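Alginate lyase A1-II' (Sphingomonas sp. A1, PDB 2CWS) probably depolymerises the polysaccharide alginate by lyase-type cleavage, using the polysaccharide lyase family-7 domain that makes up this chain. Local coordinates at residues A[98-101]-A[105-108]; A[125-128]-A[133-136]; A[204-209]-A[214-219]. All coordinates share one frame; numbering follows the deposited sequence.

Interaction 1: A[98-101]-A[105-108]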
loop_
_atom_site.group_PDB
_atom_site.type_symbol
_atom_site.label_atom_id
_atom_site.label_comp_id
_atom_site.label_asym_id
_atom_site.label_seq_id
_atom_site.Cartn_x
_atom_site.Cartn_y
_atom_site.Cartn_z
ATOM N N VAL A 98 6.166 -10.897 7.987
ATOM C CA VAL A 98 6.389 -11.924 9.008
ATOM C C VAL A 98 5.974 -13.300 8.518
ATOM O O VAL A 98 6.638 -14.286 8.864
ATOM C CB VAL A 98 5.583 -11.548 10.278
ATOM C CG1 VAL A 98 5.584 -12.690 11.305
ATOM C CG2 VAL A 98 6.112 -10.233 10.885
ATOM N N GLN A 99 4.862 -13.375 7.793
ATOM C CA GLN A 99 4.284 -14.656 7.392
ATOM C C GLN A 99 3.616 -14.436 6.027
ATOM O O GLN A 99 2.973 -13.398 5.820
ATOM C CB GLN A 99 3.228 -15.119 8.421
ATOM C CG GLN A 99 2.559 -16.436 8.030
ATOM C CD GLN A 99 1.524 -16.788 9.094
ATOM O OE1 GLN A 99 1.883 -17.023 10.269
ATOM N NE2 GLN A 99 0.244 -16.908 8.737
ATOM N N LEU A 100 3.800 -15.410 5.153
ATOM C CA LEU A 100 3.233 -15.373 3.810
ATOM C C LEU A 100 2.140 -16.405 3.665
ATOM O O LEU A 100 2.115 -17.414 4.391
ATOM C CB LEU A 100 4.370 -15.685 2.808
ATOM C CG LEU A 100 5.343 -14.537 2.584
ATOM C CD1 LEU A 100 6.600 -15.051 1.877
ATOM C CD2 LEU A 100 4.679 -13.385 1.837
ATOM N N PRO A 101 1.247 -16.223 2.690
ATOM C CA PRO A 101 0.323 -17.268 2.301
ATOM C C PRO A 101 1.056 -18.325 1.505
ATOM O O PRO A 101 2.233 -18.150 1.144
ATOM C CB PRO A 101 -0.707 -16.538 1.424
ATOM C CG PRO A 101 0.178 -15.541 0.688
ATOM C CD PRO A 101 1.187 -15.077 1.740
ATOM N N LYS A 105 3.387 -14.578 -1.878
ATOM C CA LYS A 105 3.394 -13.200 -2.417
ATOM C C LYS A 105 2.338 -12.359 -1.713
ATOM O O LYS A 105 1.174 -12.738 -1.624
ATOM C CB LYS A 105 3.136 -13.236 -3.918
ATOM C CG LYS A 105 3.173 -11.865 -4.571
ATOM C CD LYS A 105 2.727 -11.849 -6.004
ATOM C CE LYS A 105 3.679 -12.619 -6.904
ATOM N NZ LYS A 105 3.240 -12.595 -8.358
ATOM N N ILE A 106 2.772 -11.152 -1.257
ATOM C CA ILE A 106 1.839 -10.131 -0.789
ATOM C C ILE A 106 2.332 -8.789 -1.319
ATOM O O ILE A 106 3.450 -8.651 -1.774
ATOM C CB ILE A 106 1.690 -10.063 0.750
ATOM C CG1 ILE A 106 2.977 -9.559 1.433
ATOM C CG2 ILE A 106 1.241 -11.396 1.296
ATOM C CD1 ILE A 106 2.777 -9.316 2.946
ATOM N N ILE A 107 1.412 -7.805 -1.288
ATOM C CA ILE A 107 1.729 -6.409 -1.616
ATOM C C ILE A 107 1.698 -5.641 -0.306
ATOM O O ILE A 107 0.712 -5.706 0.447
ATOM C CB ILE A 107 0.764 -5.857 -2.686
ATOM C CG1 ILE A 107 1.096 -6.471 -4.031
ATOM C CG2 ILE A 107 0.791 -4.320 -2.714
ATOM C CD1 ILE A 107 0.069 -6.203 -5.120
ATOM N N VAL A 108 2.768 -4.870 -0.039
ATOM C CA VAL A 108 2.936 -4.185 1.245
ATOM C C VAL A 108 2.827 -2.679 1.133
ATOM O O VAL A 108 2.758 -2.012 2.177
ATOM C CB VAL A 108 4.253 -4.593 1.962
ATOM C CG1 VAL A 108 4.220 -6.066 2.339
ATOM C CG2 VAL A 108 5.454 -4.248 1.084
#
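L100 and K105 bring the two backbones to their nearest point, CA to CA 6.6 Å, where the chain passes from strand 88-99 to strand 106-114 without any hydrogen bond between 98-101 and 105-108. What joins them is a small apolar cluster in which I106 receives both L100 and P101. The methyl CG2 of I106 does the touching: with chi1 at 68° CG1 takes the place between backbone N and carbonyl carbon, while CG2 lies beside the N and is the methyl met by both L100 and P101. P101 CD is the nearer, 3.7 Å from I106 CG2. A leucine branch comes to the same methyl from L100, its CD2 at 4.0 Å from I106 CG2. One carbon further round the proline ring, P101 CG rests 3.8 Å from the carbonyl oxygen K105 O. Outside the pair, S103 OG in the turn is hydrogen-bonded to K105 N, and P101 also packs on V206 and D208. Just upstream, V98 and Q99 both face I217 in a classic beta bulge, and Q99 NE2 bonds to S215 O. With no hydrogen bond across it, the contact is apolar, and the polar bonds nearby, those of K105 N and Q99 NE2, are made to residues outside the two segments.

Interaction 2: A[125-128]-A[133-136]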
loop_
_atom_site.group_PDB
_atom_site.type_symbol
_atom_site.label_atom_id
_atom_site.label_comp_id
_atom_site.label_asym_id
_atom_site.label_seq_id
_atom_site.Cartn_x
_atom_site.Cartn_y
_atom_site.Cartn_z
ATOM N N VAL A 125 1.877 2.084 -8.527
ATOM C CA VAL A 125 3.039 1.390 -7.951
ATOM C C VAL A 125 2.521 0.308 -7.026
ATOM O O VAL A 125 1.666 0.595 -6.181
ATOM C CB VAL A 125 3.973 2.339 -7.188
ATOM C CG1 VAL A 125 5.144 1.548 -6.586
ATOM C CG2 VAL A 125 4.442 3.490 -8.095
ATOM N N LYS A 126 3.068 -0.882 -7.138
ATOM C CA LYS A 126 2.793 -1.986 -6.228
ATOM C C LYS A 126 4.083 -2.542 -5.689
ATOM O O LYS A 126 4.955 -2.963 -6.472
ATOM C CB LYS A 126 2.031 -3.128 -6.940
ATOM C CG LYS A 126 0.725 -2.630 -7.585
ATOM C CD LYS A 126 0.186 -3.618 -8.651
ATOM C CE LYS A 126 1.056 -3.498 -9.936
ATOM N NZ LYS A 126 0.516 -4.436 -10.975
ATOM N N ALA A 127 4.252 -2.538 -4.363
ATOM C CA ALA A 127 5.460 -3.075 -3.726
ATOM C C ALA A 127 5.182 -4.525 -3.394
ATOM O O ALA A 127 4.487 -4.825 -2.417
ATOM C CB ALA A 127 5.817 -2.222 -2.515
ATOM N N VAL A 128 5.688 -5.425 -4.243
ATOM C CA VAL A 128 5.392 -6.854 -4.162
ATOM C C VAL A 128 6.489 -7.587 -3.424
ATOM O O VAL A 128 7.634 -7.652 -3.906
ATOM C CB VAL A 128 5.248 -7.439 -5.577
ATOM C CG1 VAL A 128 4.898 -8.925 -5.484
ATOM C CG2 VAL A 128 4.201 -6.668 -6.398
ATOM N N GLN A 133 13.050 -11.303 -2.390
ATOM C CA GLN A 133 13.104 -10.221 -3.375
ATOM C C GLN A 133 11.827 -9.378 -3.199
ATOM O O GLN A 133 10.734 -9.916 -2.999
ATOM C CB GLN A 133 13.141 -10.848 -4.759
ATOM C CG GLN A 133 12.545 -10.010 -5.822
ATOM C CD GLN A 133 12.568 -10.623 -7.189
ATOM O OE1 GLN A 133 13.629 -10.701 -7.808
ATOM N NE2 GLN A 133 11.388 -11.072 -7.655
ATOM N N LEU A 134 12.012 -8.062 -3.306
ATOM C CA LEU A 134 10.839 -7.194 -3.455
ATOM C C LEU A 134 10.869 -6.612 -4.852
ATOM O O LEU A 134 11.942 -6.268 -5.392
ATOM C CB LEU A 134 10.844 -6.104 -2.384
ATOM C CG LEU A 134 9.482 -5.331 -2.377
ATOM C CD1 LEU A 134 8.965 -5.143 -0.970
ATOM C CD2 LEU A 134 9.710 -4.022 -3.126
ATOM N N ASP A 135 9.718 -6.523 -5.488
ATOM C CA ASP A 135 9.559 -5.985 -6.830
ATOM C C ASP A 135 8.662 -4.751 -6.730
ATOM O O ASP A 135 7.475 -4.888 -6.419
ATOM C CB ASP A 135 8.929 -7.048 -7.713
ATOM C CG ASP A 135 8.721 -6.632 -9.153
ATOM O OD1 ASP A 135 9.128 -5.542 -9.585
ATOM O OD2 ASP A 135 8.091 -7.499 -9.850
ATOM N N MET A 136 9.236 -3.574 -6.953
ATOM C CA MET A 136 8.422 -2.356 -7.057
ATOM C C MET A 136 7.934 -2.245 -8.479
ATOM O O MET A 136 8.665 -1.805 -9.373
ATOM C CB MET A 136 9.339 -1.120 -6.894
ATOM C CG MET A 136 9.611 -0.908 -5.420
ATOM S SD MET A 136 8.186 -0.305 -4.501
ATOM C CE MET A 136 9.075 0.713 -3.335
#
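V128, which gives up the most surface here, pairs with D135 through two backbone hydrogen bonds. V128 N to D135 O is 2.9 Å and D135 N to V128 O is 2.8 Å, both nearly straight at 168°, as expected of a hydrogen-bonded antiparallel pair. V128 O has further company on the partner strand: the CA-H of L134 makes a 3.3 Å contact with it, and L134 CG stands equally near. The valine side chain comes near the other carbonyl, with V128 CB 3.5 Å from D135 O. On that same face the D135 carboxylate, its CG carried anti to the backbone N (chi1 -179°), turns to the neighbouring strand on the other side, 148-154, where H150 ND1 and the backbone N of N151 are partners of its buried oxygens. M136 works on the opposite face, in the non-hydrogen-bonded pair with A127. In the conformer given, the bent chain lays M136 SD 3.6 Å from A127 CB, with V125 CG1 a little farther off; the second modelled conformer may differ. These residues belong to the hairpin of strands 120-130 and 133-139, flanked in its sheet by strands 106-114 and 148-154; the face carrying A127 and M136 looks onto M164 of strand 162-169, and M136 also meets V175 of strand 172-177, both in the other sheet.

Interaction 3: A[204-209]-A[214-219]. With SO4 (sulfate ion), chain B.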
loop_
_atom_site.group_PDB
_atom_site.type_symbol
_atom_site.label_atom_id
_atom_site.label_comp_id
_atom_site.label_asym_id
_atom_site.label_seq_id
_atom_site.Cartn_x
_atom_site.Cartn_y
_atom_site.Cartn_z
ATOM N N ASN A 204 -1.158 -4.950 4.067
ATOM C CA ASN A 204 -0.993 -6.387 3.759
ATOM C C ASN A 204 -2.101 -6.752 2.788
ATOM O O ASN A 204 -3.224 -7.056 3.174
ATOM C CB ASN A 204 -1.096 -7.177 5.048
ATOM C CG ASN A 204 -0.992 -8.668 4.892
ATOM O OD1 ASN A 204 -1.219 -9.377 5.947
ATOM N ND2 ASN A 204 -0.741 -9.167 3.742
ATOM N N TYR A 205 -1.767 -6.786 1.483
ATOM C CA TYR A 205 -2.720 -7.080 0.425
ATOM C C TYR A 205 -2.279 -8.455 -0.104
ATOM O O TYR A 205 -1.246 -8.579 -0.773
ATOM C CB TYR A 205 -2.655 -5.978 -0.604
ATOM C CG TYR A 205 -3.539 -6.146 -1.838
ATOM C CD1 TYR A 205 -4.729 -6.857 -1.823
ATOM C CD2 TYR A 205 -3.145 -5.501 -3.001
ATOM C CE1 TYR A 205 -5.514 -6.932 -2.965
ATOM C CE2 TYR A 205 -3.911 -5.568 -4.152
ATOM C CZ TYR A 205 -5.082 -6.321 -4.131
ATOM O OH TYR A 205 -5.889 -6.392 -5.238
ATOM N N VAL A 206 -3.027 -9.480 0.253
ATOM C CA VAL A 206 -2.518 -10.853 0.142
ATOM C C VAL A 206 -2.751 -11.428 -1.249
ATOM O O VAL A 206 -3.894 -11.573 -1.655
ATOM C CB VAL A 206 -3.254 -11.730 1.181
ATOM C CG1 VAL A 206 -2.655 -13.147 1.180
ATOM C CG2 VAL A 206 -3.182 -11.121 2.591
ATOM N N GLN A 207 -1.644 -11.763 -1.952
ATOM C CA GLN A 207 -1.810 -12.254 -3.330
ATOM C C GLN A 207 -1.965 -13.768 -3.356
ATOM O O GLN A 207 -1.211 -14.523 -3.940
ATOM C CB GLN A 207 -0.643 -11.791 -4.249
ATOM C CG GLN A 207 -0.430 -10.260 -4.142
ATOM C CD GLN A 207 -1.623 -9.483 -4.595
ATOM O OE1 GLN A 207 -2.036 -9.467 -5.763
ATOM N NE2 GLN A 207 -2.270 -8.774 -3.635
ATOM N N ASP A 208 -3.006 -14.198 -2.664
ATOM C CA ASP A 208 -3.438 -15.608 -2.567
ATOM C C ASP A 208 -4.878 -15.545 -2.098
ATOM O O ASP A 208 -5.148 -14.969 -1.055
ATOM C CB ASP A 208 -2.574 -16.368 -1.585
ATOM C CG ASP A 208 -2.828 -17.855 -1.486
ATOM O OD1 ASP A 208 -1.850 -18.608 -1.187
ATOM O OD2 ASP A 208 -3.982 -18.256 -1.727
ATOM N N ASN A 209 -5.798 -16.097 -2.899
ATOM C CA ASN A 209 -7.220 -16.125 -2.478
ATOM C C ASN A 209 -7.745 -17.573 -2.351
ATOM O O ASN A 209 -8.933 -17.796 -2.420
ATOM C CB ASN A 209 -8.125 -15.334 -3.415
ATOM C CG ASN A 209 -8.074 -15.790 -4.820
ATOM O OD1 ASN A 209 -8.697 -15.080 -5.677
ATOM N ND2 ASN A 209 -7.465 -16.894 -5.158
ATOM N N GLY A 214 -3.917 -20.151 3.631
ATOM C CA GLY A 214 -3.487 -19.707 4.942
ATOM C C GLY A 214 -3.689 -18.217 5.155
ATOM O O GLY A 214 -4.841 -17.734 5.006
ATOM N N SER A 215 -2.632 -17.509 5.457
ATOM C CA SER A 215 -2.820 -16.075 5.793
ATOM C C SER A 215 -1.430 -15.418 5.821
ATOM O O SER A 215 -0.411 -16.093 5.869
ATOM C CB SER A 215 -3.508 -15.918 7.141
ATOM O OG SER A 215 -2.717 -16.444 8.221
ATOM N N ALA A 216 -1.436 -14.100 5.836
ATOM C CA ALA A 216 -0.191 -13.345 5.878
ATOM C C ALA A 216 -0.200 -12.345 7.032
ATOM O O ALA A 216 -1.263 -11.910 7.500
ATOM C CB ALA A 216 0.023 -12.574 4.572
ATOM N N ILE A 217 1.009 -12.009 7.462
ATOM C CA ILE A 217 1.238 -10.971 8.469
ATOM C C ILE A 217 2.299 -10.028 7.935
ATOM O O ILE A 217 3.387 -10.481 7.574
ATOM C CB ILE A 217 1.723 -11.554 9.798
ATOM C CG1 ILE A 217 0.711 -12.541 10.408
ATOM C CG2 ILE A 217 2.060 -10.435 10.779
ATOM C CD1 ILE A 217 1.280 -13.367 11.572
ATOM N N ALA A 218 1.986 -8.736 7.943
ATOM C CA ALA A 218 2.982 -7.706 7.639
ATOM C C ALA A 218 2.981 -6.702 8.787
ATOM O O ALA A 218 1.944 -6.499 9.436
ATOM C CB ALA A 218 2.676 -6.974 6.333
ATOM N N LYS A 219 4.145 -6.092 9.035
ATOM C CA LYS A 219 4.331 -5.143 10.096
ATOM C C LYS A 219 4.903 -3.834 9.606
ATOM O O LYS A 219 5.719 -3.829 8.651
ATOM C CB LYS A 219 5.358 -5.706 11.127
ATOM C CG LYS A 219 4.745 -6.753 12.020
ATOM C CD LYS A 219 5.775 -7.310 13.027
ATOM C CE LYS A 219 5.058 -8.096 14.119
ATOM N NZ LYS A 219 6.026 -8.597 15.163
HETATM S S SO4 B . -6.389 -3.124 -6.068
HETATM O O1 SO4 B . -5.705 -2.432 -4.824
HETATM O O2 SO4 B . -6.713 -2.174 -7.109
HETATM O O3 SO4 B . -5.516 -4.083 -6.633
HETATM O O4 SO4 B . -7.628 -3.762 -5.634
#
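N204 holds CG anti to its backbone N (chi1 178°), and V206 has CG1 in the same position (chi1 -175°) with CG2 beside the N; both side chains leave the backbone toward the strand of A216 and A218, and these torsions place N204 CG and V206 CG2 against A216 CB. The amide group of N204 lies against A216, its CG 4.0 Å from A216 CB. Nearer the backbone, N204 CB meets A218 CB at that same spacing, and V206 CG2 comes just as close to A216 CB. Two alanines thus leave room for a buried amide and a valine between strands whose axes come no closer than 7.5 Å and run 157° to one another, too far for sheet pairing: this is face-to-face packing of two layers.

Y205, between them in sequence, looks the other way. Its OH gives a hydrogen bond of 2.7 Å to sulfate O3, which lies at the ring edge, near its plane. Q207, centre of an inverse gamma turn, folds back so that its NE2 lies 3.3 Å above the plane of the Y205 ring, over the centre, while donating a straight bond to Y205 O from well above the carbonyl plane. R67 makes a cation-pi contact with the ring and also bonds the sulfate, as does H112, and S63 OG is a further partner of the hydroxyl. A phenylalanine at Y205 would keep the ring, but would probably leave sulfate O3 and S63 OG without their hydroxyl partner. Sulfate, probably from the crystallisation liquor, marks an anion site consistent with the cleft where family-7 lyases receive the carboxylated alginate chain, on the outer side of a concanavalin-like beta-sandwich, while the N204-A216 contact lies between its two sheets.

Along the chain the three contacts follow in series, interaction 1 closing before interaction 2 opens and interaction 2 before interaction 3. Interactions 1 and 3 nearly coincide, centres about 4 Å apart, on the same side of the chain's centre: strand 106-114 lies beside 204-206 in one sheet, and 88-99 beside 215-228 in the other, so both span the two layers. Interaction 2, with its centre about 11 Å from that of interaction 1 and 14 Å from that of interaction 3, is a hairpin within the first sheet. Strand 106-114 connects them, pairing with 120-130 and with 204-206, which ties the hairpin to the strand bearing the sulfate-binding tyrosine.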